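Local coordinates for variable region-containing chitin-binding protein 3 (Branchiostoma floridae, PDB 2FBO), which probably binds chitin as an immune-type receptor, of which this chain is the part made of two tandem V-type immunoglobulin domains, at residues P35-L40 with C107-W112; A43-S48 with A241-T246; T95-Q100 with L127-H132; C163-V168 with K191-I196; T169-P174 with W229-T234. All coordinates share one frame; numbering follows the deposited sequence.

Overall arrangement
From the N terminus, the chain first lays down 35-40 and 43-48, opening contacts 1 and 2. Contact 3 opens at 95-100 before contact 1 closes at 107-112, so these two cross; contact 3 closes at 127-132, finishing the first V domain. In the second domain contact 4 opens in the loop leading into strand 167-175 and contact 5 on that strand; these also cross, closing at 191-196 and 229-234. Contact 2 closes last, at 241-246: it spans contacts 3, 4 and 5, crosses contact 1 and joins the two domains. Contacts 1 and 5 are equivalent strand pairs, one in each domain, and Glu231 of contact 5 forms a salt bridge with Arg243 of contact 2.

Contact 1. Residues P35-L40 with C107-W112; sequences PVISWL and CQVAQW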
# COMPACT_ATOMS: atom_id res chain seq x y z
N PRO A 35 15.66 -2.74 -3.59
CA PRO A 35 14.67 -2.22 -2.65
C PRO A 35 14.36 -3.28 -1.59
O PRO A 35 14.76 -4.44 -1.73
CB PRO A 35 13.47 -1.93 -3.54
CG PRO A 35 13.55 -3.03 -4.56
CD PRO A 35 15.04 -3.10 -4.88
N VAL A 36 13.67 -2.88 -0.53
CA VAL A 36 13.30 -3.82 0.52
C VAL A 36 11.84 -4.24 0.34
O VAL A 36 10.94 -3.39 0.28
CB VAL A 36 13.47 -3.20 1.93
CG1 VAL A 36 12.97 -4.18 3.00
CG2 VAL A 36 14.93 -2.87 2.17
N ILE A 37 11.62 -5.54 0.23
CA ILE A 37 10.28 -6.09 0.07
C ILE A 37 9.75 -6.42 1.46
O ILE A 37 10.43 -7.08 2.24
CB ILE A 37 10.29 -7.39 -0.76
CG1 ILE A 37 10.46 -7.08 -2.25
CG2 ILE A 37 8.98 -8.16 -0.54
CD1 ILE A 37 11.78 -6.43 -2.61
N SER A 38 8.55 -5.95 1.77
CA SER A 38 7.95 -6.23 3.07
C SER A 38 6.51 -6.70 2.90
O SER A 38 5.72 -6.05 2.22
CB SER A 38 7.93 -4.97 3.96
OG SER A 38 9.22 -4.59 4.39
N TRP A 39 6.18 -7.85 3.50
CA TRP A 39 4.80 -8.33 3.49
C TRP A 39 4.34 -8.12 4.93
O TRP A 39 4.95 -8.63 5.88
CB TRP A 39 4.69 -9.81 3.09
CG TRP A 39 4.62 -10.03 1.60
CD1 TRP A 39 5.67 -10.26 0.75
CD2 TRP A 39 3.44 -9.97 0.78
NE1 TRP A 39 5.22 -10.35 -0.55
CE2 TRP A 39 3.86 -10.18 -0.56
CE3 TRP A 39 2.08 -9.77 1.04
CZ2 TRP A 39 2.96 -10.19 -1.64
CZ3 TRP A 39 1.18 -9.79 -0.04
CH2 TRP A 39 1.63 -9.99 -1.36
N LEU A 40 3.26 -7.35 5.09
CA LEU A 40 2.74 -7.01 6.41
C LEU A 40 1.26 -7.36 6.52
O LEU A 40 0.51 -7.19 5.55
CB LEU A 40 2.92 -5.50 6.64
CG LEU A 40 4.29 -4.93 6.24
CD1 LEU A 40 4.23 -3.41 6.08
CD2 LEU A 40 5.31 -5.33 7.29
N CYS A 107 1.70 -5.85 0.37
CA CYS A 107 2.95 -6.04 -0.34
C CYS A 107 3.53 -4.64 -0.42
O CYS A 107 3.01 -3.80 -1.16
CB CYS A 107 2.75 -6.57 -1.74
SG CYS A 107 4.34 -6.81 -2.62
N GLN A 108 4.57 -4.38 0.36
CA GLN A 108 5.21 -3.07 0.35
C GLN A 108 6.62 -3.20 -0.20
O GLN A 108 7.37 -4.11 0.18
CB GLN A 108 5.27 -2.50 1.77
CG GLN A 108 6.11 -1.22 1.89
CD GLN A 108 6.29 -0.78 3.34
OE1 GLN A 108 5.36 -0.28 3.97
NE2 GLN A 108 7.49 -0.98 3.87
N VAL A 109 6.98 -2.30 -1.10
CA VAL A 109 8.32 -2.30 -1.66
C VAL A 109 8.86 -0.89 -1.52
O VAL A 109 8.23 0.07 -1.99
CB VAL A 109 8.33 -2.71 -3.14
CG1 VAL A 109 9.77 -2.81 -3.64
CG2 VAL A 109 7.61 -4.04 -3.32
N ALA A 110 10.00 -0.74 -0.86
CA ALA A 110 10.58 0.58 -0.64
C ALA A 110 12.06 0.64 -0.96
O ALA A 110 12.83 -0.27 -0.64
CB ALA A 110 10.36 0.99 0.81
N GLN A 111 12.47 1.74 -1.59
CA GLN A 111 13.87 1.94 -1.94
C GLN A 111 14.74 1.71 -0.73
O GLN A 111 14.32 1.93 0.41
CB GLN A 111 14.11 3.38 -2.43
CG GLN A 111 13.65 3.68 -3.83
CD GLN A 111 13.96 5.11 -4.23
OE1 GLN A 111 13.42 6.06 -3.66
NE2 GLN A 111 14.84 5.27 -5.21
N TRP A 112 15.97 1.28 -0.97
CA TRP A 112 16.93 1.05 0.09
C TRP A 112 17.26 2.42 0.68
O TRP A 112 17.50 3.38 -0.07
CB TRP A 112 18.17 0.38 -0.50
CG TRP A 112 19.19 0.00 0.49
CD1 TRP A 112 20.33 0.68 0.79
CD2 TRP A 112 19.17 -1.15 1.35
NE1 TRP A 112 21.03 0.03 1.77
CE2 TRP A 112 20.34 -1.10 2.14
CE3 TRP A 112 18.28 -2.22 1.53
CZ2 TRP A 112 20.65 -2.08 3.09
CZ3 TRP A 112 18.58 -3.19 2.48
CH2 TRP A 112 19.76 -3.11 3.25
O HOH W 1 9.77 -2.47 2.57
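Trp39 has CG anti to its carbonyl carbon (chi1 -86°) and Cys107 has SG anti to its backbone N (chi1 -180°), torsions that bring the indole against the facing strand with the Cys107 CB over its face. Cys107 CB stands 3.7 Å from the centroid of the six-membered ring of Trp39, a CH-pi contact, while Cys107 SG meets that ring obliquely. Cys107 is disulfide-bonded to Cys24, and with Trp39 packed on it forms the disulfide-and-tryptophan core of the immunoglobulin fold; Trp39 NE1 donates to Pro90 O. Replacing Trp39 by an alanine would probably strip the disulfide of this aromatic cover and leave Pro90 O without its donor. The backbones pair antiparallel, Ser38 N bonding Gln108 O at 2.7 Å. On the sheet face turned from the indole, one water donates to Val36 O (2.7 Å), accepts from Gln108 NE2 (3.0 Å) and bonds Ser38 OG; Gln108 NE2 also donates to Glu181 O of the second domain. Farther along, Val36 CG2 lies 3.5 Å from Trp112 CE3. Strand 36-41 runs between strands 103-110 and 47-56, and Trp39, Pro35 and Val109 face strand 20-28 of the opposing sheet.

Contact 2. Residues A43-S48 with A241-T246; sequences ASPDRS and ADRSST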
# COMPACT_ATOMS: atom_id res chain seq x y z
N ALA A 43 -4.55 -3.72 8.92
CA ALA A 43 -5.45 -2.75 8.28
C ALA A 43 -4.72 -1.80 7.34
O ALA A 43 -5.30 -1.29 6.38
CB ALA A 43 -6.19 -1.97 9.34
N SER A 44 -3.45 -1.55 7.63
CA SER A 44 -2.63 -0.68 6.80
C SER A 44 -1.16 -1.02 7.02
O SER A 44 -0.79 -1.64 8.02
CB SER A 44 -2.87 0.79 7.17
OG SER A 44 -2.52 1.02 8.53
N PRO A 45 -0.29 -0.62 6.08
CA PRO A 45 1.13 -0.94 6.25
C PRO A 45 1.70 -0.50 7.60
O PRO A 45 2.44 -1.25 8.24
CB PRO A 45 1.79 -0.20 5.08
CG PRO A 45 0.72 -0.27 4.01
CD PRO A 45 -0.54 0.05 4.80
N ASP A 46 1.33 0.69 8.05
CA ASP A 46 1.83 1.22 9.32
C ASP A 46 1.20 0.64 10.58
O ASP A 46 1.68 0.88 11.69
CB ASP A 46 1.70 2.75 9.33
CG ASP A 46 0.27 3.22 9.13
OD1 ASP A 46 -0.46 2.61 8.33
OD2 ASP A 46 -0.12 4.22 9.78
N ARG A 47 0.12 -0.13 10.43
CA ARG A 47 -0.54 -0.77 11.57
C ARG A 47 -0.68 -2.26 11.26
O ARG A 47 -1.77 -2.79 11.08
CB ARG A 47 -1.90 -0.13 11.81
CG ARG A 47 -1.78 1.31 12.31
CD ARG A 47 -3.03 2.11 12.03
NE ARG A 47 -2.90 3.50 12.45
CZ ARG A 47 -3.68 4.49 12.02
NH1 ARG A 47 -4.65 4.23 11.16
NH2 ARG A 47 -3.50 5.72 12.47
N SER A 48 0.46 -2.94 11.22
CA SER A 48 0.46 -4.36 10.88
C SER A 48 1.54 -5.13 11.64
O SER A 48 2.27 -4.56 12.44
CB SER A 48 0.74 -4.48 9.39
OG SER A 48 2.01 -3.95 9.10
N ALA A 241 -10.70 -2.23 6.06
CA ALA A 241 -10.04 -1.05 5.54
C ALA A 241 -9.09 -1.38 4.42
O ALA A 241 -8.56 -2.49 4.34
CB ALA A 241 -9.30 -0.33 6.67
N ASP A 242 -8.90 -0.42 3.52
CA ASP A 242 -7.98 -0.58 2.42
C ASP A 242 -7.57 0.79 1.92
O ASP A 242 -8.28 1.78 2.14
CB ASP A 242 -8.59 -1.40 1.28
CG ASP A 242 -7.54 -1.91 0.30
OD1 ASP A 242 -6.35 -1.99 0.68
OD2 ASP A 242 -7.90 -2.25 -0.85
N ARG A 243 -6.40 0.86 1.29
CA ARG A 243 -5.90 2.12 0.77
C ARG A 243 -5.00 1.87 -0.43
O ARG A 243 -4.41 0.80 -0.56
CB ARG A 243 -5.14 2.89 1.86
CG ARG A 243 -3.79 2.29 2.27
CD ARG A 243 -3.05 3.18 3.29
NE ARG A 243 -3.71 3.23 4.59
CZ ARG A 243 -3.28 3.95 5.62
NH1 ARG A 243 -2.18 4.69 5.52
NH2 ARG A 243 -3.94 3.93 6.77
N SER A 244 -4.91 2.86 -1.30
CA SER A 244 -4.08 2.78 -2.50
C SER A 244 -3.47 4.16 -2.72
O SER A 244 -4.06 5.17 -2.31
CB SER A 244 -4.94 2.38 -3.70
OG SER A 244 -4.14 2.20 -4.85
N SER A 245 -2.31 4.22 -3.36
CA SER A 245 -1.67 5.51 -3.56
C SER A 245 -1.64 6.01 -5.00
O SER A 245 -1.84 5.25 -5.96
CB SER A 245 -0.24 5.48 -3.02
OG SER A 245 0.63 4.80 -3.92
N THR A 246 -1.39 7.30 -5.13
CA THR A 246 -1.30 7.97 -6.42
C THR A 246 -0.23 9.04 -6.31
O THR A 246 -0.17 9.77 -5.32
CB THR A 246 -2.63 8.67 -6.81
OG1 THR A 246 -3.68 7.71 -6.91
CG2 THR A 246 -2.48 9.38 -8.15
O HOH W 2 -5.76 1.12 5.04
O HOH W 3 -2.23 5.62 8.42
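Arg243 stretches from strand 241-249 of the second domain to the turn at Ser44-Arg47 of the first. Its CB packs on Cys230 O, and with CG between the backbone N and the carbonyl carbon (chi1 70°) the chain sets off toward that turn. CD passes Pro45 CD at 4.3 Å, and a bend at chi3 (68°) then swings the guanidinium across Ser44. NE donates to a water, 3.0 Å from NE, that in turn donates to Ala43 O. Over one face of the guanidinium sits the Ser44 CB, 3.3 Å from Arg243 NH2. This is the interface of the two tandem V domains: a type I turn leading into strand 47-56 of one is set against the last strand of the other. At the tip, NH2 donates to a second water, which donates to Asp46 OD2; the same NH2 forms a salt bridge with Glu231 OE2. NH1 has a long salt bridge to Asp46 OD1, 3.9 Å away; that oxygen stands well out of the guanidinium plane, so charge alone acts there. Tyr171 and Tyr185 add cation-pi contacts. Ser44 OG donates to Asp46 OD1 (2.6 Å), meeting it from above the carboxylate plane and steadying the acid beside the guanidinium. The two carboxylates probably offset the nearness of Arg47, whose NH1 comes within 4.5 Å of Arg243 NH2. Beyond the water bridge, Ala43 CB and Ala241 CB touch at 4.4 Å.

Contact 3. Residues T95-Q100 with L127-H132; sequences THVHPQ and LKVTGH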
# COMPACT_ATOMS: atom_id res chain seq x y z
N THR A 95 2.49 -21.37 3.36
CA THR A 95 2.16 -22.79 3.46
C THR A 95 1.42 -23.15 4.74
O THR A 95 1.41 -22.39 5.69
CB THR A 95 3.43 -23.64 3.41
OG1 THR A 95 4.25 -23.32 4.53
CG2 THR A 95 4.22 -23.37 2.13
N HIS A 96 0.82 -24.34 4.74
CA HIS A 96 0.09 -24.84 5.91
C HIS A 96 -0.82 -23.79 6.53
O HIS A 96 -0.82 -23.57 7.74
CB HIS A 96 1.09 -25.35 6.96
CG HIS A 96 2.07 -26.35 6.42
ND1 HIS A 96 3.38 -26.03 6.12
CD2 HIS A 96 1.92 -27.65 6.09
CE1 HIS A 96 3.98 -27.09 5.62
NE2 HIS A 96 3.12 -28.09 5.59
N VAL A 97 -1.62 -23.17 5.67
CA VAL A 97 -2.55 -22.12 6.09
C VAL A 97 -3.48 -22.51 7.23
O VAL A 97 -4.08 -23.59 7.23
CB VAL A 97 -3.40 -21.65 4.88
CG1 VAL A 97 -4.45 -20.64 5.33
CG2 VAL A 97 -2.50 -21.05 3.82
N HIS A 98 -3.57 -21.62 8.21
CA HIS A 98 -4.43 -21.80 9.37
C HIS A 98 -5.54 -20.75 9.28
O HIS A 98 -5.39 -19.74 8.59
CB HIS A 98 -3.64 -21.57 10.66
CG HIS A 98 -2.65 -22.65 10.96
ND1 HIS A 98 -1.75 -23.13 10.02
CD2 HIS A 98 -2.40 -23.34 12.10
CE1 HIS A 98 -0.99 -24.06 10.58
NE2 HIS A 98 -1.37 -24.21 11.84
N PRO A 99 -6.66 -20.98 9.97
CA PRO A 99 -7.78 -20.03 9.95
C PRO A 99 -7.33 -18.61 10.32
O PRO A 99 -7.77 -17.63 9.72
CB PRO A 99 -8.74 -20.61 10.99
CG PRO A 99 -8.54 -22.08 10.82
CD PRO A 99 -7.02 -22.19 10.73
N GLN A 100 -6.45 -18.52 11.31
CA GLN A 100 -5.93 -17.24 11.78
C GLN A 100 -5.09 -16.50 10.73
O GLN A 100 -4.78 -15.33 10.91
CB GLN A 100 -5.10 -17.45 13.06
CG GLN A 100 -5.95 -17.78 14.28
CD GLN A 100 -6.75 -16.58 14.79
OE1 GLN A 100 -6.18 -15.65 15.36
NE2 GLN A 100 -8.06 -16.60 14.57
N LEU A 127 -6.49 -12.53 2.09
CA LEU A 127 -6.27 -13.97 2.12
C LEU A 127 -7.52 -14.54 2.78
O LEU A 127 -7.78 -14.31 3.96
CB LEU A 127 -5.02 -14.32 2.95
CG LEU A 127 -4.49 -15.76 2.88
CD1 LEU A 127 -3.09 -15.81 3.48
CD2 LEU A 127 -5.42 -16.71 3.61
N LYS A 128 -8.30 -15.27 2.00
CA LYS A 128 -9.54 -15.86 2.47
C LYS A 128 -9.37 -17.35 2.71
O LYS A 128 -9.04 -18.10 1.79
CB LYS A 128 -10.65 -15.65 1.43
CG LYS A 128 -11.86 -14.89 1.93
CD LYS A 128 -12.84 -14.61 0.79
CE LYS A 128 -13.30 -15.90 0.11
NZ LYS A 128 -14.19 -16.72 0.99
N VAL A 129 -9.58 -17.78 3.94
CA VAL A 129 -9.47 -19.19 4.27
C VAL A 129 -10.87 -19.76 4.17
O VAL A 129 -11.75 -19.42 4.96
CB VAL A 129 -8.93 -19.41 5.69
CG1 VAL A 129 -8.95 -20.89 6.03
CG2 VAL A 129 -7.50 -18.86 5.79
N THR A 130 -11.07 -20.62 3.18
CA THR A 130 -12.36 -21.24 2.92
C THR A 130 -13.10 -21.61 4.20
O THR A 130 -12.57 -22.35 5.04
CB THR A 130 -12.21 -22.49 2.05
OG1 THR A 130 -11.54 -22.15 0.83
CG2 THR A 130 -13.58 -23.08 1.71
N GLY A 131 -14.31 -21.09 4.36
CA GLY A 131 -15.12 -21.40 5.53
C GLY A 131 -14.84 -20.63 6.81
O GLY A 131 -15.49 -20.88 7.82
N HIS A 132 -13.89 -19.70 6.78
CA HIS A 132 -13.56 -18.93 7.98
C HIS A 132 -13.54 -17.42 7.77
O HIS A 132 -14.03 -16.65 8.60
CB HIS A 132 -12.20 -19.36 8.53
CG HIS A 132 -12.14 -20.78 8.99
ND1 HIS A 132 -12.05 -21.85 8.12
CD2 HIS A 132 -12.15 -21.31 10.24
CE1 HIS A 132 -12.00 -22.97 8.82
NE2 HIS A 132 -12.06 -22.67 10.10
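Pro99 and Val129, their CA atoms 6.0 Å apart, mark where the loop 95-100 passes the end of strand 120-129; the two backbones make no beta pairing here. This is the E-F loop of a V domain, between strands 92-94 and 103-110, packed against the last strand, 120-129 (strand G). The first segment is irregular until a short 3-10 turn begins at Pro99. Past Val129 the second segment doubles back: His132 N bonds Val129 O, and Gly131 takes the positive phi (82°) at which a side chain would press on the preceding carbonyl oxygen. The segments meet through van der Waals and CH-pi contacts. The side chains of Val97 and Val129 pass one another pointing opposite ways, Val97 CG1 3.6 Å from Val129 CG2, and the same Val129 CG2 touches His98 O, also at 3.6 Å. A looser contact, 4.4 Å, joins Val97 CG1 to Leu127 CD2. At the outer end Pro99 turns its CB-CG edge to one face of the imidazole, offset toward the rim, its CG 3.9 Å from the centroid of the His132 ring in a CH-pi contact and its CB 3.6 Å from His132 CD2. One bond from its own segment helps set the ring's rotation: His132 ND1 donates to Thr130 O at 3.2 Å, with that oxygen near the ring plane. The contact thus grades from buried valines to an exposed proline-histidine pair. Inward, Val97 and Leu127 pack on Val14 and Val20. Strand 120-129 lies between strands 11-14 and 103-110, while backbone bonds to Gly17 and Gly18 hold Val97.

Contact 4. Residues C163-V168 with K191-I196; sequences CANANV and KNQFGI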
# COMPACT_ATOMS: atom_id res chain seq x y z
N CYS A 163 -17.60 -0.69 -0.89
CA CYS A 163 -17.24 0.50 -0.13
C CYS A 163 -18.41 1.40 0.26
O CYS A 163 -18.22 2.59 0.50
CB CYS A 163 -16.25 1.33 -0.94
SG CYS A 163 -16.61 1.41 -2.73
N ALA A 164 -19.61 0.83 0.34
CA ALA A 164 -20.79 1.61 0.70
C ALA A 164 -20.70 2.19 2.11
O ALA A 164 -20.39 1.47 3.06
CB ALA A 164 -22.05 0.76 0.56
N ASN A 165 -20.98 3.48 2.23
CA ASN A 165 -20.96 4.17 3.51
C ASN A 165 -19.63 4.05 4.27
O ASN A 165 -19.62 4.00 5.50
CB ASN A 165 -22.10 3.65 4.39
CG ASN A 165 -23.46 3.95 3.81
OD1 ASN A 165 -23.75 3.62 2.66
ND2 ASN A 165 -24.32 4.59 4.60
N ALA A 166 -18.53 4.03 3.54
CA ALA A 166 -17.21 3.93 4.18
C ALA A 166 -16.69 5.30 4.60
O ALA A 166 -16.95 6.31 3.95
CB ALA A 166 -16.22 3.29 3.22
N ASN A 167 -15.95 5.33 5.71
CA ASN A 167 -15.33 6.56 6.17
C ASN A 167 -14.22 6.75 5.15
O ASN A 167 -13.63 5.76 4.69
CB ASN A 167 -14.73 6.37 7.56
CG ASN A 167 -14.29 7.67 8.19
OD1 ASN A 167 -15.09 8.38 8.81
ND2 ASN A 167 -13.01 8.01 8.02
N VAL A 168 -13.93 8.00 4.79
CA VAL A 168 -12.89 8.28 3.80
C VAL A 168 -11.79 9.15 4.38
O VAL A 168 -12.07 10.21 4.96
CB VAL A 168 -13.46 9.00 2.56
CG1 VAL A 168 -12.37 9.16 1.51
CG2 VAL A 168 -14.64 8.22 2.00
N LYS A 191 -13.65 12.55 5.64
CA LYS A 191 -15.08 12.73 5.50
C LYS A 191 -15.76 11.52 6.11
O LYS A 191 -15.65 10.41 5.57
CB LYS A 191 -15.48 12.85 4.03
CG LYS A 191 -16.98 12.98 3.81
CD LYS A 191 -17.35 12.99 2.34
CE LYS A 191 -18.87 13.05 2.17
NZ LYS A 191 -19.30 13.00 0.75
N ASN A 192 -16.45 11.71 7.23
CA ASN A 192 -17.13 10.60 7.88
C ASN A 192 -18.57 10.46 7.38
O ASN A 192 -19.07 11.34 6.67
CB ASN A 192 -17.11 10.77 9.41
CG ASN A 192 -17.80 12.03 9.86
OD1 ASN A 192 -18.82 12.44 9.30
ND2 ASN A 192 -17.25 12.66 10.90
N GLN A 193 -19.22 9.37 7.75
CA GLN A 193 -20.59 9.09 7.33
C GLN A 193 -21.64 10.05 7.88
O GLN A 193 -22.84 9.81 7.75
CB GLN A 193 -20.96 7.66 7.71
CG GLN A 193 -20.32 6.63 6.81
CD GLN A 193 -20.70 6.84 5.36
OE1 GLN A 193 -21.87 6.72 4.99
NE2 GLN A 193 -19.72 7.18 4.53
N PHE A 194 -21.18 11.13 8.49
CA PHE A 194 -22.08 12.11 9.06
C PHE A 194 -22.00 13.41 8.26
O PHE A 194 -22.62 14.41 8.61
CB PHE A 194 -21.71 12.35 10.53
CG PHE A 194 -21.56 11.07 11.32
CD1 PHE A 194 -20.48 10.22 11.11
CD2 PHE A 194 -22.53 10.70 12.25
CE1 PHE A 194 -20.36 9.02 11.80
CE2 PHE A 194 -22.42 9.49 12.95
CZ PHE A 194 -21.34 8.65 12.72
N GLY A 195 -21.23 13.37 7.17
CA GLY A 195 -21.09 14.54 6.31
C GLY A 195 -20.16 15.61 6.84
O GLY A 195 -20.13 16.73 6.32
N ILE A 196 -19.41 15.29 7.89
CA ILE A 196 -18.49 16.25 8.47
C ILE A 196 -17.08 16.04 7.88
O ILE A 196 -16.58 14.92 7.84
CB ILE A 196 -18.53 16.15 10.02
CG1 ILE A 196 -17.14 16.26 10.61
CG2 ILE A 196 -19.23 14.89 10.45
CD1 ILE A 196 -16.53 17.58 10.39
O HOH W 4 -17.67 8.98 4.28
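Two loops at one end of the second V-type domain meet here, one leading into strand 167-175 and one leaving strand 184-191; in an antibody V domain these positions would be those of the first and second hypervariable loops. At their base Val168 and Lys191 form an antiparallel hydrogen-bonded pair, Lys191 N reaching Val168 O at 2.9 Å and Val168 N returning the bond to Lys191 O. Above it the loops diverge, and Gln193 reaches across to the other loop. Its chain, bent at chi2 (-58°), folds over the Asn165-Ala166 peptide: Gln193 NE2 gives a weak bond to Ala166 O (3.0 Å, 125° at the hydrogen), while Gln193 OE1 lies 3.1 Å from Asn165 CB. The Asn165 side chain crosses that of Gln193 at about a right angle. A water joins the same two backbones by donating to Ala166 O and to Lys191 O, 2.8 Å from the latter. Nearer the strands, Asn167 OD1 rests on Asn192 CA at 3.2 Å, and its ND2 turns to Asn190 OD1. Asn192 shapes its own loop through an Asx turn: Asn192 OD1 takes Phe194 N (2.8 Å) and Ile196 N (3.2 Å) from opposite faces of the amide plane. Residues Asn192 to Gly195 form a type I turn, closed by Gly195 N to Asn192 O. Ala166 O and Lys191 O each accept from the shared water as well as from a protein donor. Strong direct backbone bonds are confined to the base; farther out the loops are joined by packing, one weak amide bond and the shared water.

Contact 5. Residues T169-P174 with W229-T234; sequences TWYTGP and WCELAT
Thr169 and Tyr171 form antiparallel hydrogen-bonded pairs with Glu231 and Trp229, the short strands running at 147° to each other and Thr169 N bonding Glu231 O at 2.9 Å. Between these pairs Trp170 faces Cys230. The indole, its CG anti to the carbonyl carbon (chi1 -71°), receives the Cys230 CB almost squarely over its six-membered ring, 3.6 Å from the Trp170 centroid to CB, and Cys230 SG also lies over that face. Cys230 is bonded to Cys158, and Trp170 NE1 donates to Arg213 O: this is the immunoglobulin pattern of a tryptophan packed on the intersheet disulfide, here in the second V-type domain. A leucine in place of Trp170 would probably lose the flat cover over Cys230 and leave Arg213 O without its donor. On the other face of the sheet Tyr171 OH donates to Glu231 OE1 at 2.8 Å, coming from above the carboxylate plane, with ring and carboxylate planes 75° apart. Arg243 takes the other oxygen, probably favouring the charged carboxylate. Thr169 lies alongside Glu231; its OG1, hydrogen-bonded to Asn190 OD1, also takes a water that bonds Glu231 OE1 weakly. At the far end the Trp229 NE1 donates to Gly173 O (2.7 Å), an oxygen in the plane of the indole, although the donor stands above the carbonyl plane of Gly173. The cis peptide bond before Pro174 follows directly, and Pro174 CD packs 4.0 Å from Trp229 CZ2.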
# COMPACT_ATOMS: atom_id res chain seq x y z
N THR A 169 -10.54 8.71 4.24
CA THR A 169 -9.41 9.48 4.74
C THR A 169 -8.29 9.49 3.71
O THR A 169 -7.87 8.44 3.23
CB THR A 169 -8.83 8.89 6.03
OG1 THR A 169 -9.87 8.74 7.01
CG2 THR A 169 -7.74 9.81 6.59
N TRP A 170 -7.83 10.69 3.35
CA TRP A 170 -6.74 10.82 2.39
C TRP A 170 -5.49 11.16 3.19
O TRP A 170 -5.57 11.88 4.20
CB TRP A 170 -7.00 11.92 1.37
CG TRP A 170 -8.07 11.60 0.37
CD1 TRP A 170 -9.43 11.65 0.57
CD2 TRP A 170 -7.88 11.18 -0.99
NE1 TRP A 170 -10.09 11.29 -0.59
CE2 TRP A 170 -9.16 11.00 -1.56
CE3 TRP A 170 -6.75 10.94 -1.78
CZ2 TRP A 170 -9.35 10.60 -2.88
CZ3 TRP A 170 -6.93 10.54 -3.10
CH2 TRP A 170 -8.22 10.37 -3.64
N TYR A 171 -4.35 10.62 2.76
CA TYR A 171 -3.08 10.87 3.44
C TYR A 171 -2.04 11.29 2.41
O TYR A 171 -2.25 11.17 1.20
CB TYR A 171 -2.54 9.61 4.12
CG TYR A 171 -3.43 8.94 5.14
CD1 TYR A 171 -4.46 8.08 4.75
CD2 TYR A 171 -3.22 9.13 6.50
CE1 TYR A 171 -5.26 7.44 5.69
CE2 TYR A 171 -4.01 8.49 7.45
CZ TYR A 171 -5.02 7.64 7.04
OH TYR A 171 -5.78 7.00 7.98
N THR A 172 -0.91 11.78 2.90
CA THR A 172 0.21 12.14 2.04
C THR A 172 1.40 11.36 2.61
O THR A 172 1.40 11.00 3.79
CB THR A 172 0.53 13.66 2.08
OG1 THR A 172 0.83 14.06 3.42
CG2 THR A 172 -0.65 14.46 1.55
N GLY A 173 2.39 11.09 1.78
CA GLY A 173 3.55 10.36 2.25
C GLY A 173 3.53 8.89 1.85
O GLY A 173 3.11 8.56 0.75
N PRO A 174 3.98 7.99 2.73
CA PRO A 174 4.48 8.28 4.08
C PRO A 174 5.86 8.96 4.08
O PRO A 174 6.54 8.99 3.05
CB PRO A 174 4.53 6.90 4.72
CG PRO A 174 4.89 6.01 3.57
CD PRO A 174 3.99 6.54 2.46
N TRP A 229 -2.69 9.17 -0.64
CA TRP A 229 -3.37 7.89 -0.48
C TRP A 229 -4.84 8.08 -0.17
O TRP A 229 -5.21 9.01 0.55
CB TRP A 229 -2.77 7.10 0.68
CG TRP A 229 -1.32 6.78 0.56
CD1 TRP A 229 -0.27 7.64 0.68
CD2 TRP A 229 -0.76 5.49 0.32
NE1 TRP A 229 0.92 6.96 0.54
CE2 TRP A 229 0.64 5.63 0.31
CE3 TRP A 229 -1.31 4.21 0.11
CZ2 TRP A 229 1.51 4.56 0.10
CZ3 TRP A 229 -0.44 3.14 -0.10
CH2 TRP A 229 0.95 3.32 -0.10
N CYS A 230 -5.66 7.19 -0.70
CA CYS A 230 -7.08 7.22 -0.39
C CYS A 230 -7.37 5.96 0.40
O CYS A 230 -7.15 4.85 -0.10
CB CYS A 230 -7.98 7.22 -1.63
SG CYS A 230 -9.74 7.16 -1.13
N GLU A 231 -7.85 6.13 1.62
CA GLU A 231 -8.19 5.00 2.47
C GLU A 231 -9.68 5.02 2.77
O GLU A 231 -10.24 6.06 3.11
CB GLU A 231 -7.44 5.05 3.80
CG GLU A 231 -7.98 4.03 4.80
CD GLU A 231 -7.40 4.19 6.19
OE1 GLU A 231 -7.58 5.28 6.79
OE2 GLU A 231 -6.78 3.23 6.68
N LEU A 232 -10.31 3.86 2.62
CA LEU A 232 -11.72 3.70 2.92
C LEU A 232 -11.81 2.68 4.05
O LEU A 232 -11.18 1.63 3.99
CB LEU A 232 -12.48 3.18 1.70
CG LEU A 232 -12.40 4.04 0.43
CD1 LEU A 232 -13.24 3.39 -0.67
CD2 LEU A 232 -12.91 5.44 0.73
N ALA A 233 -12.57 3.01 5.09
CA ALA A 233 -12.72 2.11 6.23
C ALA A 233 -14.18 1.96 6.65
O ALA A 233 -14.88 2.96 6.86
CB ALA A 233 -11.88 2.60 7.40
N THR A 234 -14.62 0.72 6.79
CA THR A 234 -15.99 0.42 7.18
C THR A 234 -16.05 -0.15 8.59
O THR A 234 -17.12 -0.54 9.07
CB THR A 234 -16.64 -0.60 6.21
OG1 THR A 234 -15.86 -1.80 6.17
CG2 THR A 234 -16.74 -0.03 4.81
O HOH W 5 -10.90 5.97 6.58